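Local structure of spore germination lipase LipC (6NKD) at residues 3-8 against 27-32; 135-140 against 173-178; 89-94 against 147-152. The protein probably hydrolyses lipid esters as a serine hydrolase of the GDSL family, and is thought to act as a lipase in spore germination. One frame throughout, in Å; residues are numbered along the deposited sequence.

Interaction 1. Residues 3-8 against 27-32. With SO4 (sulfate ion), chain D.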
loop_
_atom_site.group_PDB
_atom_site.type_symbol
_atom_site.label_atom_id
_atom_site.label_comp_id
_atom_site.label_asym_id
_atom_site.label_seq_id
_atom_site.Cartn_x
_atom_site.Cartn_y
_atom_site.Cartn_z
ATOM N N LEU A 3 -2.129 -27.338 -14.065
ATOM C CA LEU A 3 -0.808 -27.315 -13.456
ATOM C C LEU A 3 -0.800 -26.395 -12.242
ATOM O O LEU A 3 -1.478 -25.363 -12.224
ATOM C CB LEU A 3 0.244 -26.855 -14.465
ATOM C CG LEU A 3 0.418 -27.717 -15.717
ATOM C CD1 LEU A 3 1.429 -27.087 -16.658
ATOM C CD2 LEU A 3 0.838 -29.131 -15.343
ATOM N N GLN A 4 -0.028 -26.778 -11.230
ATOM C CA GLN A 4 0.122 -25.998 -10.008
ATOM C C GLN A 4 1.530 -25.420 -9.980
ATOM O O GLN A 4 2.513 -26.167 -10.016
ATOM C CB GLN A 4 -0.135 -26.859 -8.771
ATOM C CG GLN A 4 -0.815 -26.127 -7.622
ATOM C CD GLN A 4 -2.320 -26.026 -7.800
ATOM O OE1 GLN A 4 -2.879 -26.545 -8.767
ATOM N NE2 GLN A 4 -2.985 -25.362 -6.861
ATOM N N TYR A 5 1.623 -24.095 -9.923
ATOM C CA TYR A 5 2.900 -23.388 -9.930
ATOM C C TYR A 5 2.985 -22.543 -8.666
ATOM O O TYR A 5 2.209 -21.598 -8.492
ATOM C CB TYR A 5 3.037 -22.531 -11.190
ATOM C CG TYR A 5 4.071 -21.429 -11.102
ATOM C CD1 TYR A 5 5.371 -21.692 -10.687
ATOM C CD2 TYR A 5 3.751 -20.126 -11.458
ATOM C CE1 TYR A 5 6.315 -20.686 -10.609
ATOM C CE2 TYR A 5 4.689 -19.112 -11.386
ATOM C CZ TYR A 5 5.969 -19.398 -10.962
ATOM O OH TYR A 5 6.906 -18.391 -10.891
ATOM N N THR A 6 3.921 -22.888 -7.786
ATOM C CA THR A 6 4.163 -22.121 -6.574
ATOM C C THR A 6 5.396 -21.246 -6.761
ATOM O O THR A 6 6.321 -21.589 -7.501
ATOM C CB THR A 6 4.334 -23.039 -5.356
ATOM O OG1 THR A 6 4.074 -22.299 -4.157
ATOM C CG2 THR A 6 5.744 -23.610 -5.286
ATOM N N ALA A 7 5.387 -20.090 -6.101
ATOM C CA ALA A 7 6.466 -19.122 -6.233
ATOM C C ALA A 7 6.842 -18.597 -4.858
ATOM O O ALA A 7 5.972 -18.155 -4.100
ATOM C CB ALA A 7 6.068 -17.963 -7.154
ATOM N N LEU A 8 8.133 -18.645 -4.545
ATOM C CA LEU A 8 8.653 -18.202 -3.263
ATOM C C LEU A 8 9.779 -17.209 -3.499
ATOM O O LEU A 8 10.510 -17.307 -4.487
ATOM C CB LEU A 8 9.171 -19.386 -2.436
ATOM C CG LEU A 8 8.380 -20.688 -2.568
ATOM C CD1 LEU A 8 9.286 -21.886 -2.338
ATOM C CD2 LEU A 8 7.207 -20.703 -1.602
ATOM N N GLN A 27 3.613 -13.865 -12.779
ATOM C CA GLN A 27 2.363 -14.046 -13.505
ATOM C C GLN A 27 2.523 -13.873 -15.007
ATOM O O GLN A 27 1.720 -14.425 -15.768
ATOM C CB GLN A 27 1.290 -13.081 -12.986
ATOM C CG GLN A 27 1.817 -11.742 -12.515
ATOM C CD GLN A 27 2.167 -11.737 -11.040
ATOM O OE1 GLN A 27 3.123 -11.084 -10.621
ATOM N NE2 GLN A 27 1.392 -12.463 -10.245
ATOM N N ARG A 28 3.531 -13.121 -15.451
ATOM C CA ARG A 28 3.886 -13.145 -16.866
ATOM C C ARG A 28 4.480 -14.493 -17.249
ATOM O O ARG A 28 4.266 -14.981 -18.365
ATOM C CB ARG A 28 4.862 -12.013 -17.184
ATOM C CG ARG A 28 4.300 -10.626 -16.932
ATOM C CD ARG A 28 5.391 -9.568 -16.965
ATOM N NE ARG A 28 4.923 -8.293 -16.430
ATOM C CZ ARG A 28 4.485 -7.284 -17.174
ATOM N NH1 ARG A 28 4.075 -6.160 -16.598
ATOM N NH2 ARG A 28 4.462 -7.394 -18.495
ATOM N N TYR A 29 5.226 -15.114 -16.332
ATOM C CA TYR A 29 5.736 -16.460 -16.568
ATOM C C TYR A 29 4.619 -17.492 -16.507
ATOM O O TYR A 29 4.681 -18.514 -17.200
ATOM C CB TYR A 29 6.837 -16.782 -15.553
ATOM C CG TYR A 29 7.425 -18.175 -15.646
ATOM C CD1 TYR A 29 7.755 -18.736 -16.874
ATOM C CD2 TYR A 29 7.681 -18.916 -14.499
ATOM C CE1 TYR A 29 8.302 -20.006 -16.955
ATOM C CE2 TYR A 29 8.230 -20.182 -14.570
ATOM C CZ TYR A 29 8.538 -20.723 -15.800
ATOM O OH TYR A 29 9.087 -21.984 -15.872
ATOM N N LYS A 30 3.591 -17.242 -15.693
ATOM C CA LYS A 30 2.452 -18.152 -15.641
ATOM C C LYS A 30 1.675 -18.138 -16.952
ATOM O O LYS A 30 1.251 -19.193 -17.439
ATOM C CB LYS A 30 1.545 -17.783 -14.467
ATOM C CG LYS A 30 0.092 -18.213 -14.626
ATOM C CD LYS A 30 -0.718 -17.859 -13.389
ATOM C CE LYS A 30 -2.176 -17.600 -13.730
ATOM N NZ LYS A 30 -2.809 -18.759 -14.413
ATOM N N ARG A 31 1.489 -16.956 -17.544
ATOM C CA ARG A 31 0.756 -16.869 -18.802
ATOM C C ARG A 31 1.513 -17.554 -19.932
ATOM O O ARG A 31 0.910 -18.244 -20.762
ATOM C CB ARG A 31 0.476 -15.406 -19.145
ATOM C CG ARG A 31 -0.134 -15.197 -20.520
ATOM C CD ARG A 31 -0.672 -13.785 -20.678
ATOM N NE ARG A 31 -1.784 -13.526 -19.769
ATOM C CZ ARG A 31 -2.502 -12.408 -19.767
ATOM N NH1 ARG A 31 -2.227 -11.439 -20.630
ATOM N NH2 ARG A 31 -3.498 -12.258 -18.904
ATOM N N LYS A 32 2.835 -17.378 -19.980
ATOM C CA LYS A 32 3.626 -18.032 -21.015
ATOM C C LYS A 32 3.708 -19.535 -20.788
ATOM O O LYS A 32 3.797 -20.303 -21.752
ATOM C CB LYS A 32 5.026 -17.422 -21.069
ATOM C CG LYS A 32 5.024 -15.929 -21.325
ATOM C CD LYS A 32 6.430 -15.373 -21.407
ATOM C CE LYS A 32 6.394 -13.863 -21.519
ATOM N NZ LYS A 32 7.220 -13.377 -22.652
HETATM S S SO4 D . -3.797 -15.630 -17.247
HETATM O O1 SO4 D . -4.334 -16.411 -16.136
HETATM O O2 SO4 D . -2.538 -15.013 -16.839
HETATM O O3 SO4 D . -3.558 -16.504 -18.391
HETATM O O4 SO4 D . -4.750 -14.590 -17.621
#

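Interaction 2. Residues 135-140 against 173-178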
loop_
_atom_site.group_PDB
_atom_site.type_symbol
_atom_site.label_atom_id
_atom_site.label_comp_id
_atom_site.label_asym_id
_atom_site.label_seq_id
_atom_site.Cartn_x
_atom_site.Cartn_y
_atom_site.Cartn_z
ATOM N N ASN A 135 19.299 -15.984 -10.502
ATOM C CA ASN A 135 20.465 -15.403 -9.860
ATOM C C ASN A 135 20.271 -13.897 -9.689
ATOM O O ASN A 135 19.210 -13.337 -9.981
ATOM C CB ASN A 135 21.737 -15.732 -10.643
ATOM C CG ASN A 135 21.715 -15.216 -12.077
ATOM O OD1 ASN A 135 20.993 -14.279 -12.414
ATOM N ND2 ASN A 135 22.526 -15.831 -12.929
ATOM N N LEU A 136 21.316 -13.231 -9.213
ATOM C CA LEU A 136 21.249 -11.811 -8.917
ATOM C C LEU A 136 21.760 -10.989 -10.092
ATOM O O LEU A 136 22.752 -11.346 -10.734
ATOM C CB LEU A 136 22.065 -11.488 -7.664
ATOM C CG LEU A 136 21.625 -12.173 -6.368
ATOM C CD1 LEU A 136 22.557 -11.797 -5.226
ATOM C CD2 LEU A 136 20.185 -11.815 -6.033
ATOM N N TYR A 137 21.066 -9.893 -10.373
ATOM C CA TYR A 137 21.541 -8.896 -11.318
ATOM C C TYR A 137 22.257 -7.778 -10.568
ATOM O O TYR A 137 22.086 -7.598 -9.360
ATOM C CB TYR A 137 20.382 -8.327 -12.140
ATOM C CG TYR A 137 19.287 -7.680 -11.317
ATOM C CD1 TYR A 137 19.362 -6.342 -10.949
ATOM C CD2 TYR A 137 18.172 -8.405 -10.917
ATOM C CE1 TYR A 137 18.365 -5.748 -10.201
ATOM C CE2 TYR A 137 17.167 -7.818 -10.169
ATOM C CZ TYR A 137 17.270 -6.489 -9.814
ATOM O OH TYR A 137 16.275 -5.898 -9.069
ATOM N N ASN A 138 23.070 -7.021 -11.303
ATOM C CA ASN A 138 23.813 -5.922 -10.704
ATOM C C ASN A 138 23.104 -4.610 -11.007
ATOM O O ASN A 138 23.218 -4.094 -12.130
ATOM C CB ASN A 138 25.252 -5.889 -11.228
ATOM C CG ASN A 138 26.067 -4.764 -10.621
ATOM O OD1 ASN A 138 25.766 -4.283 -9.528
ATOM N ND2 ASN A 138 27.104 -4.335 -11.330
ATOM N N PRO A 139 22.367 -4.028 -10.056
ATOM C CA PRO A 139 21.680 -2.759 -10.336
ATOM C C PRO A 139 22.612 -1.562 -10.389
ATOM O O PRO A 139 22.189 -0.493 -10.849
ATOM C CB PRO A 139 20.687 -2.637 -9.175
ATOM C CG PRO A 139 21.351 -3.359 -8.054
ATOM C CD PRO A 139 22.128 -4.495 -8.679
ATOM N N PHE A 140 23.863 -1.702 -9.944
ATOM C CA PHE A 140 24.840 -0.615 -9.944
ATOM C C PHE A 140 26.015 -1.022 -10.818
ATOM O O PHE A 140 27.058 -1.476 -10.312
ATOM C CB PHE A 140 25.286 -0.277 -8.524
ATOM C CG PHE A 140 24.150 -0.040 -7.575
ATOM C CD1 PHE A 140 23.314 1.054 -7.734
ATOM C CD2 PHE A 140 23.919 -0.908 -6.521
ATOM C CE1 PHE A 140 22.266 1.275 -6.860
ATOM C CE2 PHE A 140 22.873 -0.692 -5.644
ATOM C CZ PHE A 140 22.046 0.402 -5.814
ATOM N N ALA A 173 22.531 -11.661 -17.036
ATOM C CA ALA A 173 22.665 -11.392 -18.465
ATOM C C ALA A 173 21.455 -10.648 -19.017
ATOM O O ALA A 173 21.584 -9.898 -19.992
ATOM C CB ALA A 173 22.874 -12.697 -19.231
ATOM N N VAL A 174 20.280 -10.844 -18.416
ATOM C CA VAL A 174 19.085 -10.139 -18.870
ATOM C C VAL A 174 19.221 -8.644 -18.616
ATOM O O VAL A 174 18.888 -7.818 -19.475
ATOM C CB VAL A 174 17.832 -10.718 -18.185
ATOM C CG1 VAL A 174 16.635 -9.807 -18.395
ATOM C CG2 VAL A 174 17.534 -12.112 -18.711
ATOM N N PHE A 175 19.730 -8.273 -17.442
ATOM C CA PHE A 175 19.761 -6.880 -17.021
ATOM C C PHE A 175 21.028 -6.140 -17.426
ATOM O O PHE A 175 21.027 -4.904 -17.415
ATOM C CB PHE A 175 19.599 -6.789 -15.501
ATOM C CG PHE A 175 18.176 -6.895 -15.036
ATOM C CD1 PHE A 175 17.507 -5.780 -14.558
ATOM C CD2 PHE A 175 17.505 -8.106 -15.080
ATOM C CE1 PHE A 175 16.199 -5.871 -14.127
ATOM C CE2 PHE A 175 16.195 -8.204 -14.652
ATOM C CZ PHE A 175 15.541 -7.085 -14.176
ATOM N N LYS A 176 22.103 -6.846 -17.775
ATOM C CA LYS A 176 23.373 -6.178 -18.040
ATOM C C LYS A 176 23.266 -5.321 -19.296
ATOM O O LYS A 176 22.918 -5.820 -20.372
ATOM C CB LYS A 176 24.502 -7.195 -18.182
ATOM C CG LYS A 176 25.886 -6.550 -18.197
ATOM C CD LYS A 176 26.996 -7.585 -18.198
ATOM C CE LYS A 176 28.358 -6.932 -18.014
ATOM N NZ LYS A 176 29.463 -7.931 -18.022
ATOM N N GLY A 177 23.568 -4.031 -19.155
ATOM C CA GLY A 177 23.501 -3.096 -20.254
ATOM C C GLY A 177 22.176 -2.386 -20.414
ATOM O O GLY A 177 22.112 -1.388 -21.144
ATOM N N ARG A 178 21.119 -2.860 -19.755
ATOM C CA ARG A 178 19.787 -2.277 -19.872
ATOM C C ARG A 178 19.218 -1.899 -18.507
ATOM O O ARG A 178 18.004 -1.930 -18.302
ATOM C CB ARG A 178 18.846 -3.236 -20.601
ATOM C CG ARG A 178 19.360 -3.675 -21.962
ATOM C CD ARG A 178 18.478 -4.747 -22.578
ATOM N NE ARG A 178 19.051 -5.265 -23.817
ATOM C CZ ARG A 178 18.801 -4.764 -25.021
ATOM N NH1 ARG A 178 17.982 -3.729 -25.153
ATOM N NH2 ARG A 178 19.366 -5.298 -26.095
#

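Interaction 3. Residues 89-94 against 147-152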
loop_
_atom_site.group_PDB
_atom_site.type_symbol
_atom_site.label_atom_id
_atom_site.label_comp_id
_atom_site.label_asym_id
_atom_site.label_seq_id
_atom_site.Cartn_x
_atom_site.Cartn_y
_atom_site.Cartn_z
ATOM N N GLU A 89 26.344 -1.214 1.889
ATOM C CA GLU A 89 26.350 -0.173 2.909
ATOM C C GLU A 89 27.336 -0.485 4.026
ATOM O O GLU A 89 27.942 0.434 4.586
ATOM C CB GLU A 89 24.945 0.015 3.479
ATOM C CG GLU A 89 23.881 0.314 2.430
ATOM C CD GLU A 89 24.181 1.564 1.624
ATOM O OE1 GLU A 89 24.736 2.526 2.195
ATOM O OE2 GLU A 89 23.860 1.585 0.417
ATOM N N ILE A 90 27.512 -1.763 4.366
ATOM C CA ILE A 90 28.509 -2.122 5.368
ATOM C C ILE A 90 29.910 -1.906 4.816
ATOM O O ILE A 90 30.803 -1.423 5.523
ATOM C CB ILE A 90 28.298 -3.569 5.848
ATOM C CG1 ILE A 90 26.963 -3.702 6.581
ATOM C CG2 ILE A 90 29.438 -4.001 6.759
ATOM C CD1 ILE A 90 26.679 -5.103 7.082
ATOM N N TYR A 91 30.126 -2.246 3.542
ATOM C CA TYR A 91 31.429 -2.006 2.931
ATOM C C TYR A 91 31.734 -0.517 2.841
ATOM O O TYR A 91 32.896 -0.115 2.953
ATOM C CB TYR A 91 31.496 -2.645 1.543
ATOM C CG TYR A 91 32.830 -2.449 0.856
ATOM C CD1 TYR A 91 33.863 -3.361 1.029
ATOM C CD2 TYR A 91 33.062 -1.345 0.044
ATOM C CE1 TYR A 91 35.086 -3.183 0.409
ATOM C CE2 TYR A 91 34.283 -1.157 -0.577
ATOM C CZ TYR A 91 35.290 -2.080 -0.393
ATOM O OH TYR A 91 36.507 -1.898 -1.011
ATOM N N GLU A 92 30.708 0.314 2.641
ATOM C CA GLU A 92 30.933 1.753 2.555
ATOM C C GLU A 92 31.507 2.308 3.851
ATOM O O GLU A 92 32.258 3.290 3.826
ATOM C CB GLU A 92 29.629 2.469 2.204
ATOM C CG GLU A 92 29.805 3.932 1.825
ATOM C CD GLU A 92 30.252 4.115 0.386
ATOM O OE1 GLU A 92 30.539 5.266 -0.008
ATOM O OE2 GLU A 92 30.312 3.109 -0.353
ATOM N N LYS A 93 31.178 1.693 4.988
ATOM C CA LYS A 93 31.672 2.167 6.275
ATOM C C LYS A 93 32.938 1.443 6.716
ATOM O O LYS A 93 33.869 2.081 7.218
ATOM C CB LYS A 93 30.586 2.019 7.348
ATOM C CG LYS A 93 30.899 2.757 8.646
ATOM C CD LYS A 93 29.774 2.648 9.671
ATOM C CE LYS A 93 29.897 1.385 10.514
ATOM N NZ LYS A 93 28.935 1.380 11.654
ATOM N N GLU A 94 33.002 0.124 6.529
ATOM C CA GLU A 94 34.108 -0.669 7.051
ATOM C C GLU A 94 35.143 -1.052 6.001
ATOM O O GLU A 94 36.263 -1.422 6.372
ATOM C CB GLU A 94 33.570 -1.940 7.721
ATOM C CG GLU A 94 32.590 -1.662 8.852
ATOM C CD GLU A 94 32.185 -2.914 9.602
ATOM O OE1 GLU A 94 32.551 -4.021 9.154
ATOM O OE2 GLU A 94 31.502 -2.793 10.641
ATOM N N ASP A 147 29.701 -5.472 -9.119
ATOM C CA ASP A 147 29.699 -6.424 -10.224
ATOM C C ASP A 147 30.531 -7.655 -9.889
ATOM O O ASP A 147 30.136 -8.783 -10.205
ATOM C CB ASP A 147 30.216 -5.752 -11.495
ATOM C CG ASP A 147 29.941 -6.572 -12.740
ATOM O OD1 ASP A 147 28.762 -6.658 -13.146
ATOM O OD2 ASP A 147 30.901 -7.128 -13.312
ATOM N N LYS A 148 31.683 -7.457 -9.246
ATOM C CA LYS A 148 32.527 -8.586 -8.868
ATOM C C LYS A 148 31.848 -9.454 -7.818
ATOM O O LYS A 148 31.899 -10.687 -7.894
ATOM C CB LYS A 148 33.877 -8.079 -8.358
ATOM C CG LYS A 148 34.845 -9.170 -7.926
ATOM C CD LYS A 148 36.163 -8.572 -7.456
ATOM C CE LYS A 148 37.199 -9.648 -7.166
ATOM N NZ LYS A 148 38.516 -9.064 -6.784
ATOM N N TRP A 149 31.205 -8.827 -6.831
ATOM C CA TRP A 149 30.532 -9.581 -5.779
ATOM C C TRP A 149 29.409 -10.437 -6.351
ATOM O O TRP A 149 29.284 -11.622 -6.023
ATOM C CB TRP A 149 29.986 -8.622 -4.720
ATOM C CG TRP A 149 30.972 -8.256 -3.651
ATOM C CD1 TRP A 149 32.229 -8.763 -3.485
ATOM C CD2 TRP A 149 30.778 -7.308 -2.594
ATOM N NE1 TRP A 149 32.829 -8.188 -2.390
ATOM C CE2 TRP A 149 31.959 -7.292 -1.825
ATOM C CE3 TRP A 149 29.720 -6.473 -2.222
ATOM C CZ2 TRP A 149 32.112 -6.473 -0.708
ATOM C CZ3 TRP A 149 29.872 -5.660 -1.114
ATOM C CH2 TRP A 149 31.060 -5.666 -0.369
ATOM N N ILE A 150 28.583 -9.849 -7.218
ATOM C CA ILE A 150 27.424 -10.560 -7.743
ATOM C C ILE A 150 27.848 -11.623 -8.749
ATOM O O ILE A 150 27.234 -12.695 -8.826
ATOM C CB ILE A 150 26.429 -9.546 -8.339
ATOM C CG1 ILE A 150 25.887 -8.645 -7.225
ATOM C CG2 ILE A 150 25.292 -10.248 -9.067
ATOM C CD1 ILE A 150 24.887 -7.613 -7.687
ATOM N N SER A 151 28.908 -11.363 -9.517
ATOM C CA SER A 151 29.407 -12.376 -10.442
ATOM C C SER A 151 29.924 -13.599 -9.694
ATOM O O SER A 151 29.727 -14.735 -10.140
ATOM C CB SER A 151 30.505 -11.790 -11.328
ATOM O OG SER A 151 30.022 -10.695 -12.089
ATOM N N GLY A 152 30.586 -13.385 -8.555
ATOM C CA GLY A 152 31.084 -14.510 -7.783
ATOM C C GLY A 152 29.966 -15.336 -7.177
ATOM O O GLY A 152 30.046 -16.566 -7.128
#

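Interaction 1. Residues 3-8 against 27-32
Tyr5 and Tyr29 both carry their rings opposite the backbone nitrogen, at chi1 161° and 178°, and these two torsions send the aromatic groups into the gap between strand 3-9 and helix 25-37. The pair illustrates how a beta-alpha-beta crossover is packed: helix 25-37 links strand 3-9 to its parallel neighbour 41-47 and lies over the sheet. The nearest CA atoms of 3-8 and 27-32, those of Tyr5 and Lys30, are 7.8 Å apart, so side chains must bridge the space. The strand leads within a few residues to Ser11, the nucleophile by similarity.

The rings form an edge-to-face, T-shaped pair, with centroids of Tyr5 and Tyr29 5.6 Å apart and planes at 83°. Tyr29 supplies the edge through CD2, which approaches the phenol end of its partner, 4.0 Å from Tyr5 CZ and 3.7 Å from Tyr5 OH. That hydroxyl oxygen lies in the plane of the Tyr29 ring, beside a ring carbon. Its hydrogen bond goes to Thr76 OG1, which ties the phenol to the neighbouring strand 74-77. Lys30 adds the foot of its chain, with CB 4.4 Å from Tyr5 CD2.

Beyond CB, Lys30 turns from the strand, and its NZ is salt-bridged to Glu34 and hydrogen-bonded to Val41 O. A sulfate, probably from the crystallisation liquor, sits at this outer side, where Gln68 of the second subunit also binds it. Lys30 NZ reaches sulfate O1 weakly at 3.3 Å. The guanidinium of Arg31 meets the anion with its edge: NE makes a weak bond to sulfate O2, while NH2, also salt-bridged to Glu67 of the second subunit, makes the shorter one, 2.9 Å to sulfate O4.

Interaction 2. Residues 135-140 against 173-178
Tyr137 and Phe175 mark the closest approach of the two backbones, their CA atoms 6.3 Å apart. One lies in the irregular loop after strand 130-134, the other at the last turn of the short helix 171-175. The chain leaves that helix through a type II beta turn from Phe175 to Arg178, closed by a bond of 3.1 Å from Arg178 N to Phe175 O, with Gly177 at positive phi. In the facing loop Asn138 forms an Asx turn, its OD1 accepting from Phe140 N, which stands well above the carboxamide plane rather than on a lone pair.

Beside these turns the two segments meet in a face-to-face aromatic stack. The rings of Tyr137 and Phe175 are nearly parallel, with planes at 11° and centroids 4.3 Å apart. Overlap starts at the base of both side chains: Tyr137 CB is 3.8 Å from Phe175 CB, and Tyr137 CG lies 4.0 Å from Phe175 CG, over its ring and toward the rim. Tyr137 reaches this position with CG lodged between backbone nitrogen and carbonyl carbon, chi1 59°, which stands the ring up against the phenylalanine.

Leu183 touches both side chains, and Met198 of helix 192-204 packs on Phe175. The stack lies near the presumed active site of this SGNH hydrolase without touching its triad: the side chain of Tyr137 is about 5 Å from that of His189, catalytic by similarity. Tyr137 OH, at the far end of the ring, is hydrogen-bonded to Val188 O, the backbone carbonyl just ahead of the histidine.

Interaction 3. Residues 89-94 against 147-152
Two helices flanking the parallel sheet of the SGNH hydrolase fold meet here, the aromatic pair Tyr91 and Trp149 joining the C-terminal part of helix 81-94 to the middle of helix 144-157. Between 89-94 and 147-152 the nearest CA atoms, of Tyr91 and Trp149, are 11.6 Å apart, and the long indole makes up most of the distance. The arrangement is a worked example of a gap between helical segments spanned by large side chains.

The rings meet in an offset edge-to-face geometry: the planes of Tyr91 and the six-membered ring of Trp149 stand at 88°, with centroids 5.5 Å apart. Trp149 offers its far benzo edge, CH2 and CZ2, toward the face of the tyrosine. The offset carries the contact to the base of the phenol: CH2 of Trp149 lies 3.6 Å from Tyr91 CB and 3.9 Å from Tyr91 CG, and CZ2 of Trp149 is 4.0 Å from Tyr91 CD1. Tyr91 CB in turn lies near the plane of the indole, at its edge. With chi1 of Trp149 at -86°, CG lies beside the backbone nitrogen and opposite the carbonyl carbon, which aims the indole across to the other helix.

Around the pair, Phe100 of helix 98-122 stacks on Trp149, and Leu84 and Leu88 of helix 81-94 also pack on the indole. Two residues along, Ser151 OG donates to Asp147 O at 2.7 Å. The same carbonyl takes Ser151 N from the opposite face of its plane, so one helical oxygen holds two bonds.

Chemically the contact between the segments is carbon against carbon with perpendicular rings, so it should depend on shape, dispersion and the weak electrostatics of an aromatic edge at a pi face, not on charge.

Along the chain interaction 1 closes first, within the opening beta-alpha-beta unit; interactions 2 and 3 follow with alternating segments, 89-94, 135-140, 147-152 and 173-178. Interactions 1 and 3 lie on opposite sides of the chain's centre, their centres about 32 Å apart, whereas about 22 Å separates the centres of interactions 1 and 2. Interactions 2 and 3, about 15 Å apart between centres, touch: Ile150 of helix 144-157 packs against the backbone of Leu136 to Asn138. The loop bearing Tyr137 near the presumed catalytic histidine is thus backed directly by the helix that carries Trp149, whereas interaction 1 lies away from that site, although its strand leads on to Ser11.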